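Local coordinates for amidohydrolase 3 domain-containing protein (Pyrococcus furiosus, PDB 3ICJ) that is an uncharacterised zinc-binding member of the amidohydrolase family that probably hydrolyses carbon-nitrogen bonds other than peptide bonds, at residues F98-H103 against G430-S435; L102-L107 against V239-V244; R149-E154 against V172-S177. One frame throughout, in Å; residues are numbered along the deposited sequence.

Interaction 1 of 3, residues F98-H103 against G430-S435; sequences FDSHLH and GFSTDS. With ZN (zinc ion), chain B.
Asp-99 reaches over to Thr-433 with both carboxylate oxygens, the side chains nearly perpendicular. Asp-99 OD2 turns its syn lone pair to Thr-433 OG1, which donates at 2.8 Å, while OD1 takes a weak bond from Thr-433 N and, through its anti lone pair, a bond from His-101 N that closes an Asx turn. Thr-433 OG1 accepts from Ser-435 N, an ST turn. Here the amidohydrolase barrel makes its metal site: the HxH pair His-101 and His-103 lies at the end of one barrel strand, Asp-434 just after another, and carboxylated Lys-296, which also binds the second zinc, completes the shell. His-101 CG lies anti to the backbone N (chi1 -176°), carrying NE2 to the zinc at 2.3 Å, alongside the Asp-434 carboxylate, whose plane stands 80° to the ring. His-103 NE2 also binds the zinc at 2.3 Å, with Asp-434 OD1 at the edge of its ring; that oxygen meets the zinc at 2.4 Å. A hydrogen bond from His-101 ND1 to Glu-372, together with the zinc on NE2, holds the ring's rotation. The backbones join where Ser-100 N donates to Phe-431 O at 3.3 Å, and His-103 N to Ser-435 O at 2.9 Å.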
loop_
_atom_site.group_PDB
_atom_site.type_symbol
_atom_site.label_atom_id
_atom_site.label_comp_id
_atom_site.label_asym_id
_atom_site.label_seq_id
_atom_site.Cartn_x
_atom_site.Cartn_y
_atom_site.Cartn_z
ATOM N N PHE A 98 1.261 -5.566 -9.524
ATOM C CA PHE A 98 2.339 -5.052 -8.713
ATOM C C PHE A 98 1.699 -3.865 -8.013
ATOM O O PHE A 98 1.416 -2.848 -8.656
ATOM C CB PHE A 98 3.494 -4.609 -9.638
ATOM C CG PHE A 98 4.812 -4.298 -8.930
ATOM C CD1 PHE A 98 6.009 -4.747 -9.472
ATOM C CD2 PHE A 98 4.858 -3.586 -7.725
ATOM C CE1 PHE A 98 7.240 -4.468 -8.848
ATOM C CE2 PHE A 98 6.083 -3.306 -7.089
ATOM C CZ PHE A 98 7.273 -3.757 -7.650
ATOM N N ASP A 99 1.446 -4.003 -6.707
ATOM C CA ASP A 99 0.911 -2.915 -5.896
ATOM C C ASP A 99 2.077 -2.083 -5.348
ATOM O O ASP A 99 2.819 -2.525 -4.468
ATOM C CB ASP A 99 0.044 -3.492 -4.753
ATOM C CG ASP A 99 -0.797 -2.432 -4.038
ATOM O OD1 ASP A 99 -0.284 -1.354 -3.722
ATOM O OD2 ASP A 99 -1.979 -2.683 -3.741
ATOM N N SER A 100 2.250 -0.866 -5.854
ATOM C CA SER A 100 3.480 -0.139 -5.542
ATOM C C SER A 100 3.506 0.530 -4.150
ATOM O O SER A 100 4.526 1.078 -3.760
ATOM C CB SER A 100 3.820 0.860 -6.648
ATOM O OG SER A 100 2.682 1.605 -7.030
ATOM N N HIS A 101 2.389 0.481 -3.414
ATOM C CA HIS A 101 2.293 1.105 -2.082
ATOM C C HIS A 101 1.245 0.434 -1.208
ATOM O O HIS A 101 0.044 0.669 -1.377
ATOM C CB HIS A 101 1.957 2.605 -2.243
ATOM C CG HIS A 101 1.922 3.389 -0.966
ATOM N ND1 HIS A 101 2.672 4.530 -0.784
ATOM C CD2 HIS A 101 1.193 3.233 0.168
ATOM C CE1 HIS A 101 2.429 5.025 0.418
ATOM N NE2 HIS A 101 1.535 4.259 1.015
ATOM N N LEU A 102 1.690 -0.358 -0.236
ATOM C CA LEU A 102 0.782 -0.833 0.787
ATOM C C LEU A 102 1.499 -1.154 2.100
ATOM O O LEU A 102 2.736 -1.118 2.184
ATOM C CB LEU A 102 -0.074 -2.019 0.288
ATOM C CG LEU A 102 0.561 -3.212 -0.425
ATOM C CD1 LEU A 102 1.480 -3.956 0.530
ATOM C CD2 LEU A 102 -0.543 -4.140 -0.926
ATOM N N HIS A 103 0.717 -1.514 3.109
ATOM C CA HIS A 103 1.268 -1.810 4.426
ATOM C C HIS A 103 0.902 -3.228 4.781
ATOM O O HIS A 103 -0.201 -3.489 5.264
ATOM C CB HIS A 103 0.745 -0.813 5.450
ATOM C CG HIS A 103 1.000 0.611 5.068
ATOM N ND1 HIS A 103 2.140 1.288 5.448
ATOM C CD2 HIS A 103 0.280 1.477 4.313
ATOM C CE1 HIS A 103 2.107 2.513 4.953
ATOM N NE2 HIS A 103 0.993 2.651 4.256
ATOM N N GLY A 430 2.546 4.640 -11.125
ATOM C CA GLY A 430 2.162 3.267 -10.793
ATOM C C GLY A 430 0.911 3.284 -9.940
ATOM O O GLY A 430 0.609 4.302 -9.303
ATOM N N PHE A 431 0.187 2.156 -9.943
ATOM C CA PHE A 431 -1.047 2.034 -9.200
ATOM C C PHE A 431 -0.864 1.235 -7.928
ATOM O O PHE A 431 -0.077 0.280 -7.880
ATOM C CB PHE A 431 -2.160 1.406 -10.043
ATOM C CG PHE A 431 -2.818 2.355 -11.024
ATOM C CD1 PHE A 431 -2.509 3.719 -11.051
ATOM C CD2 PHE A 431 -3.764 1.868 -11.922
ATOM C CE1 PHE A 431 -3.138 4.576 -11.968
ATOM C CE2 PHE A 431 -4.397 2.716 -12.833
ATOM C CZ PHE A 431 -4.085 4.075 -12.851
ATOM N N SER A 432 -1.616 1.641 -6.910
ATOM C CA SER A 432 -1.597 1.021 -5.602
ATOM C C SER A 432 -2.931 1.204 -4.910
ATOM O O SER A 432 -3.799 1.928 -5.396
ATOM C CB SER A 432 -0.489 1.610 -4.726
ATOM O OG SER A 432 -0.487 3.038 -4.703
ATOM N N THR A 433 -3.080 0.548 -3.764
ATOM C CA THR A 433 -4.300 0.620 -2.987
ATOM C C THR A 433 -4.131 1.341 -1.657
ATOM O O THR A 433 -5.123 1.817 -1.092
ATOM C CB THR A 433 -4.856 -0.792 -2.721
ATOM O OG1 THR A 433 -3.880 -1.574 -2.014
ATOM C CG2 THR A 433 -5.174 -1.476 -4.039
ATOM N N ASP A 434 -2.887 1.399 -1.148
ATOM C CA ASP A 434 -2.585 1.886 0.209
ATOM C C ASP A 434 -3.306 0.990 1.212
ATOM O O ASP A 434 -3.725 1.446 2.275
ATOM C CB ASP A 434 -2.945 3.382 0.393
ATOM C CG ASP A 434 -2.271 4.022 1.619
ATOM O OD1 ASP A 434 -1.476 3.350 2.316
ATOM O OD2 ASP A 434 -2.548 5.207 1.887
ATOM N N SER A 435 -3.448 -0.286 0.842
ATOM C CA SER A 435 -4.122 -1.300 1.657
ATOM C C SER A 435 -3.446 -1.328 3.043
ATOM O O SER A 435 -2.189 -1.271 3.123
ATOM C CB SER A 435 -4.078 -2.665 0.942
ATOM O OG SER A 435 -4.706 -3.687 1.685
HETATM ZN ZN ZN B . 0.494 4.546 3.037
#

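Interaction 2 of 3, residues L102-L107 against V239-V244; sequences LHLDEL and VGFMSV. With ZN (zinc ion), chain B.
Val-239 meets Leu-102 and Leu-104 where two neighbouring parallel strands of the amidohydrolase (beta/alpha) barrel, 92-102 and 236-244, run side by side and helix 104-112 sets off from the end of the first. Leu-102 CD1 lies across Val-239 CB at 3.7 Å, the two side chains at about a right angle, and Leu-104 comes tip to tip with the valine, CD1 to CG2. The next residue, Gly-240, takes Leu-102 N on its carbonyl oxygen at 2.9 Å, the donor almost in line with the C=O bond. Phe-241 is bridged to Leu-102, and its CA-H leans on Leu-102 O. With CG anti to the backbone N (chi1 -178°), the Phe-241 ring reaches the first turn of helix 104-112, where Leu-104 CB sits over the centre of one face, 3.9 Å from the centroid, in a CH-pi contact. Val-244 CG2, from the same segment, fills the opposite face, and the Asp-105 carboxylate stands at the ring edge with its plane turned 77° from the ring. Met-242 N returns a bond to Leu-102 O at 3.0 Å, which completes the parallel bridge, and Met-242 O receives a weak bond from His-103 ND1, the imidazole nitrogen that does not bind zinc and that also has a water as acceptor. Ser-243 brings OG to the edge of that imidazole. The carbonyl oxygen of Ser-243 is joined to the helix by water: one water donates to both Asp-105 OD2, at 2.7 Å, and Ser-243 O, at 2.9 Å.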
loop_
_atom_site.group_PDB
_atom_site.type_symbol
_atom_site.label_atom_id
_atom_site.label_comp_id
_atom_site.label_asym_id
_atom_site.label_seq_id
_atom_site.Cartn_x
_atom_site.Cartn_y
_atom_site.Cartn_z
ATOM N N LEU A 102 1.690 -0.358 -0.236
ATOM C CA LEU A 102 0.782 -0.833 0.787
ATOM C C LEU A 102 1.499 -1.154 2.100
ATOM O O LEU A 102 2.736 -1.118 2.184
ATOM C CB LEU A 102 -0.074 -2.019 0.288
ATOM C CG LEU A 102 0.561 -3.212 -0.425
ATOM C CD1 LEU A 102 1.480 -3.956 0.530
ATOM C CD2 LEU A 102 -0.543 -4.140 -0.926
ATOM N N HIS A 103 0.717 -1.514 3.109
ATOM C CA HIS A 103 1.268 -1.810 4.426
ATOM C C HIS A 103 0.902 -3.228 4.781
ATOM O O HIS A 103 -0.201 -3.489 5.264
ATOM C CB HIS A 103 0.745 -0.813 5.450
ATOM C CG HIS A 103 1.000 0.611 5.068
ATOM N ND1 HIS A 103 2.140 1.288 5.448
ATOM C CD2 HIS A 103 0.280 1.477 4.313
ATOM C CE1 HIS A 103 2.107 2.513 4.953
ATOM N NE2 HIS A 103 0.993 2.651 4.256
ATOM N N LEU A 104 1.833 -4.152 4.514
ATOM C CA LEU A 104 1.591 -5.591 4.691
ATOM C C LEU A 104 1.273 -5.950 6.138
ATOM O O LEU A 104 0.417 -6.796 6.385
ATOM C CB LEU A 104 2.810 -6.433 4.238
ATOM C CG LEU A 104 3.114 -6.603 2.766
ATOM C CD1 LEU A 104 4.319 -7.513 2.575
ATOM C CD2 LEU A 104 1.902 -7.177 2.061
ATOM N N ASP A 105 1.978 -5.338 7.094
ATOM C CA ASP A 105 1.697 -5.607 8.518
ATOM C C ASP A 105 0.277 -5.160 8.920
ATOM O O ASP A 105 -0.492 -5.928 9.526
ATOM C CB ASP A 105 2.780 -5.005 9.456
ATOM C CG ASP A 105 3.148 -3.533 9.128
ATOM O OD1 ASP A 105 2.607 -2.905 8.175
ATOM O OD2 ASP A 105 4.027 -3.001 9.840
ATOM N N GLU A 106 -0.062 -3.925 8.570
ATOM C CA GLU A 106 -1.392 -3.369 8.838
ATOM C C GLU A 106 -2.501 -4.106 8.089
ATOM O O GLU A 106 -3.577 -4.315 8.643
ATOM C CB GLU A 106 -1.434 -1.879 8.499
ATOM C CG GLU A 106 -0.680 -0.985 9.474
ATOM C CD GLU A 106 -0.854 0.495 9.154
ATOM O OE1 GLU A 106 0.148 1.162 8.809
ATOM O OE2 GLU A 106 -2.001 0.992 9.238
ATOM N N LEU A 107 -2.250 -4.502 6.835
ATOM C CA LEU A 107 -3.218 -5.324 6.099
ATOM C C LEU A 107 -3.461 -6.639 6.842
ATOM O O LEU A 107 -4.600 -7.039 7.021
ATOM C CB LEU A 107 -2.795 -5.603 4.645
ATOM C CG LEU A 107 -3.642 -6.617 3.836
ATOM C CD1 LEU A 107 -5.157 -6.265 3.768
ATOM C CD2 LEU A 107 -3.073 -6.812 2.412
ATOM N N VAL A 239 5.004 -6.109 -4.182
ATOM C CA VAL A 239 4.485 -4.979 -3.418
ATOM C C VAL A 239 5.591 -3.998 -3.058
ATOM O O VAL A 239 6.744 -4.389 -2.844
ATOM C CB VAL A 239 3.733 -5.386 -2.103
ATOM C CG1 VAL A 239 2.453 -6.162 -2.412
ATOM C CG2 VAL A 239 4.624 -6.198 -1.168
ATOM N N GLY A 240 5.250 -2.716 -3.029
ATOM C CA GLY A 240 6.097 -1.755 -2.341
ATOM C C GLY A 240 5.550 -1.718 -0.938
ATOM O O GLY A 240 4.398 -1.305 -0.725
ATOM N N PHE A 241 6.334 -2.203 0.022
ATOM C CA PHE A 241 5.917 -2.212 1.429
ATOM C C PHE A 241 6.454 -0.939 2.102
ATOM O O PHE A 241 7.671 -0.807 2.328
ATOM C CB PHE A 241 6.426 -3.519 2.065
ATOM C CG PHE A 241 6.058 -3.737 3.534
ATOM C CD1 PHE A 241 5.224 -2.864 4.253
ATOM C CD2 PHE A 241 6.532 -4.871 4.174
ATOM C CE1 PHE A 241 4.910 -3.105 5.598
ATOM C CE2 PHE A 241 6.229 -5.142 5.523
ATOM C CZ PHE A 241 5.398 -4.256 6.237
ATOM N N MET A 242 5.548 -0.004 2.422
ATOM C CA MET A 242 5.927 1.324 2.931
ATOM C C MET A 242 5.923 1.329 4.448
ATOM O O MET A 242 5.172 0.582 5.044
ATOM C CB MET A 242 4.941 2.411 2.473
ATOM C CG MET A 242 4.915 2.731 0.979
ATOM S SD MET A 242 6.435 3.319 0.210
ATOM C CE MET A 242 6.600 1.805 -0.709
ATOM N N SER A 243 6.744 2.198 5.045
ATOM C CA SER A 243 6.826 2.377 6.510
ATOM C C SER A 243 7.144 1.088 7.277
ATOM O O SER A 243 6.425 0.717 8.204
ATOM C CB SER A 243 5.540 3.023 7.051
ATOM O OG SER A 243 5.301 4.266 6.422
ATOM N N VAL A 244 8.196 0.388 6.861
ATOM C CA VAL A 244 8.637 -0.817 7.560
ATOM C C VAL A 244 9.434 -0.364 8.809
ATOM O O VAL A 244 10.501 0.255 8.678
ATOM C CB VAL A 244 9.503 -1.743 6.630
ATOM C CG1 VAL A 244 9.935 -2.996 7.362
ATOM C CG2 VAL A 244 8.761 -2.110 5.331
HETATM ZN ZN ZN B . 0.494 4.546 3.037
HETATM O O HOH W 1 3.559 -0.174 7.727
HETATM O O HOH W 2 6.074 -1.345 10.209
#

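Interaction 3 of 3, residues R149-E154 against V172-S177; sequences RWPTRE and VAVMNS
The indole of Trp-150 turns an edge, not a face, to the strand: Val-172 CG1 lies near the ring plane, 4.2 Å from CZ3. The guanidinium of Arg-153 also works through its edge, with Ser-177 OG only 2° out of its plane. Arg-153 NE points at that hydroxyl oxygen almost in a straight line, the angle at the hydrogen being 174°; the modelled separation of 2.5 Å from Arg-153 NE to Ser-177 OG is unusually short, and its exact value is doubtful. Arg-153 NH2 adds a weak, bent bond to Ser-177 OG at 3.2 Å. Arg-153 gets there as an extended rod, CG anti to the backbone N (chi1 177°) and the chain straight on to NE, so that the hydroxyl also lies alongside CG and CD. Ser-177 OG is held further by Asp-157, and Arg-153 NH1 by the carbonyl of Glu-193. The contact belongs to a mixed sheet inserted in the chain between two barrel strands, in which 172-175 runs antiparallel between strands 163-167 and 197-199. Residues 150-153 pass along the side of the strand to which Val-172 and Val-174 point. Pro-151 CG packs on Val-174 CG1 at 3.8 Å, while Val-174 CG2 comes to 3.5 Å from Pro-151 O, a buried oxygen with no polar partner in the model. Met-175 O is likewise without one, though Arg-153 CA approaches it at 3.4 Å in a CA-H...O contact. With an alanine here in place of Arg-153, Ser-177 OG and Glu-193 O would probably lose their guanidinium donors and a gap would open beside the serine. Where strand gives way to helix 177-183, Asn-176 OD1 caps Met-179 N as its amide nitrogen bonds to the carbonyl of Arg-161.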
loop_
_atom_site.group_PDB
_atom_site.type_symbol
_atom_site.label_atom_id
_atom_site.label_comp_id
_atom_site.label_asym_id
_atom_site.label_seq_id
_atom_site.Cartn_x
_atom_site.Cartn_y
_atom_site.Cartn_z
ATOM N N ARG A 149 -25.987 1.867 23.862
ATOM C CA ARG A 149 -25.148 2.638 24.787
ATOM C C ARG A 149 -23.680 2.463 24.405
ATOM O O ARG A 149 -23.357 1.695 23.493
ATOM C CB ARG A 149 -25.392 2.239 26.263
ATOM C CG ARG A 149 -25.137 0.772 26.616
ATOM C CD ARG A 149 -25.307 0.536 28.119
ATOM N NE ARG A 149 -25.076 -0.860 28.513
ATOM C CZ ARG A 149 -23.883 -1.378 28.809
ATOM N NH1 ARG A 149 -22.778 -0.639 28.735
ATOM N NH2 ARG A 149 -23.786 -2.654 29.152
ATOM N N TRP A 150 -22.797 3.180 25.091
ATOM C CA TRP A 150 -21.361 3.054 24.860
ATOM C C TRP A 150 -20.822 1.775 25.496
ATOM O O TRP A 150 -21.215 1.432 26.617
ATOM C CB TRP A 150 -20.612 4.236 25.465
ATOM C CG TRP A 150 -20.716 5.518 24.717
ATOM C CD1 TRP A 150 -21.730 6.437 24.794
ATOM C CD2 TRP A 150 -19.750 6.061 23.807
ATOM N NE1 TRP A 150 -21.464 7.502 23.968
ATOM C CE2 TRP A 150 -20.257 7.299 23.349
ATOM C CE3 TRP A 150 -18.510 5.610 23.315
ATOM C CZ2 TRP A 150 -19.567 8.100 22.424
ATOM C CZ3 TRP A 150 -17.819 6.415 22.388
ATOM C CH2 TRP A 150 -18.354 7.642 21.957
ATOM N N PRO A 151 -19.909 1.073 24.794
ATOM C CA PRO A 151 -19.195 -0.030 25.441
ATOM C C PRO A 151 -18.164 0.540 26.414
ATOM O O PRO A 151 -17.642 1.645 26.199
ATOM C CB PRO A 151 -18.517 -0.754 24.271
ATOM C CG PRO A 151 -18.307 0.314 23.217
ATOM C CD PRO A 151 -19.401 1.356 23.434
ATOM N N THR A 152 -17.909 -0.165 27.507
ATOM C CA THR A 152 -16.929 0.307 28.467
ATOM C C THR A 152 -16.012 -0.808 28.904
ATOM O O THR A 152 -16.293 -2.002 28.686
ATOM C CB THR A 152 -17.572 0.903 29.764
ATOM O OG1 THR A 152 -18.284 -0.128 30.462
ATOM C CG2 THR A 152 -18.481 2.091 29.479
ATOM N N ARG A 153 -14.938 -0.387 29.568
ATOM C CA ARG A 153 -13.965 -1.236 30.247
ATOM C C ARG A 153 -14.603 -2.350 31.077
ATOM O O ARG A 153 -14.156 -3.499 31.021
ATOM C CB ARG A 153 -13.097 -0.332 31.135
ATOM C CG ARG A 153 -12.066 -1.007 31.972
ATOM C CD ARG A 153 -11.652 -0.096 33.136
ATOM N NE ARG A 153 -10.448 -0.624 33.777
ATOM C CZ ARG A 153 -9.452 0.104 34.284
ATOM N NH1 ARG A 153 -9.482 1.433 34.232
ATOM N NH2 ARG A 153 -8.403 -0.509 34.829
ATOM N N GLU A 154 -15.645 -1.998 31.830
ATOM C CA GLU A 154 -16.377 -2.931 32.684
ATOM C C GLU A 154 -17.130 -4.036 31.905
ATOM O O GLU A 154 -17.128 -5.199 32.325
ATOM C CB GLU A 154 -17.312 -2.156 33.628
ATOM C CG GLU A 154 -18.407 -2.993 34.270
ATOM C CD GLU A 154 -18.821 -2.484 35.626
ATOM O OE1 GLU A 154 -18.428 -1.348 35.992
ATOM O OE2 GLU A 154 -19.540 -3.230 36.325
ATOM N N VAL A 172 -11.892 6.698 17.695
ATOM C CA VAL A 172 -12.127 6.340 19.118
ATOM C C VAL A 172 -11.907 4.823 19.297
ATOM O O VAL A 172 -12.166 4.052 18.367
ATOM C CB VAL A 172 -13.589 6.701 19.585
ATOM C CG1 VAL A 172 -13.828 6.338 21.060
ATOM C CG2 VAL A 172 -13.941 8.190 19.340
ATOM N N ALA A 173 -11.437 4.390 20.472
ATOM C CA ALA A 173 -11.367 2.965 20.780
ATOM C C ALA A 173 -11.765 2.685 22.228
ATOM O O ALA A 173 -11.623 3.551 23.078
ATOM C CB ALA A 173 -9.971 2.426 20.503
ATOM N N VAL A 174 -12.287 1.490 22.487
ATOM C CA VAL A 174 -12.544 1.030 23.856
ATOM C C VAL A 174 -11.645 -0.167 24.159
ATOM O O VAL A 174 -11.356 -0.981 23.269
ATOM C CB VAL A 174 -14.069 0.737 24.128
ATOM C CG1 VAL A 174 -14.567 -0.489 23.341
ATOM C CG2 VAL A 174 -14.365 0.588 25.640
ATOM N N MET A 175 -11.187 -0.258 25.409
ATOM C CA MET A 175 -10.334 -1.367 25.842
ATOM C C MET A 175 -10.754 -1.893 27.225
ATOM O O MET A 175 -11.465 -1.204 27.968
ATOM C CB MET A 175 -8.835 -0.966 25.785
ATOM C CG MET A 175 -8.397 0.128 26.777
ATOM S SD MET A 175 -6.736 0.802 26.441
ATOM C CE MET A 175 -7.130 1.993 25.193
ATOM N N ASN A 176 -10.349 -3.117 27.566
ATOM C CA ASN A 176 -10.582 -3.589 28.938
ATOM C C ASN A 176 -9.391 -3.260 29.852
ATOM O O ASN A 176 -8.428 -2.614 29.402
ATOM C CB ASN A 176 -10.996 -5.068 28.987
ATOM C CG ASN A 176 -9.902 -6.006 28.546
ATOM O OD1 ASN A 176 -8.780 -5.588 28.229
ATOM N ND2 ASN A 176 -10.223 -7.296 28.522
ATOM N N SER A 177 -9.474 -3.683 31.117
ATOM C CA SER A 177 -8.453 -3.380 32.130
ATOM C C SER A 177 -7.077 -3.963 31.837
ATOM O O SER A 177 -6.067 -3.276 32.029
ATOM C CB SER A 177 -8.913 -3.814 33.528
ATOM O OG SER A 177 -10.075 -3.093 33.903
#

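Interactions 1 and 2 share Leu-102 and His-103, have centres about 8 Å apart and meet one zinc ion. Strand 92-102 is the common element: its end faces the loop after strand 429-431 in interaction 1 and pairs with strand 236-244 in interaction 2, so early, middle and late parts of the chain come together near the metal. A probable hydrogen bond from Gly-240 N to Asp-99 O (2.8 Å) links the two. Interaction 3 is nested within the chain loops that both close, yet its centre lies about 34 Å from that of interaction 1 and 29 Å from that of interaction 2. It belongs to a separate sheet, inserted before strand 236-244 and remote from the zinc site.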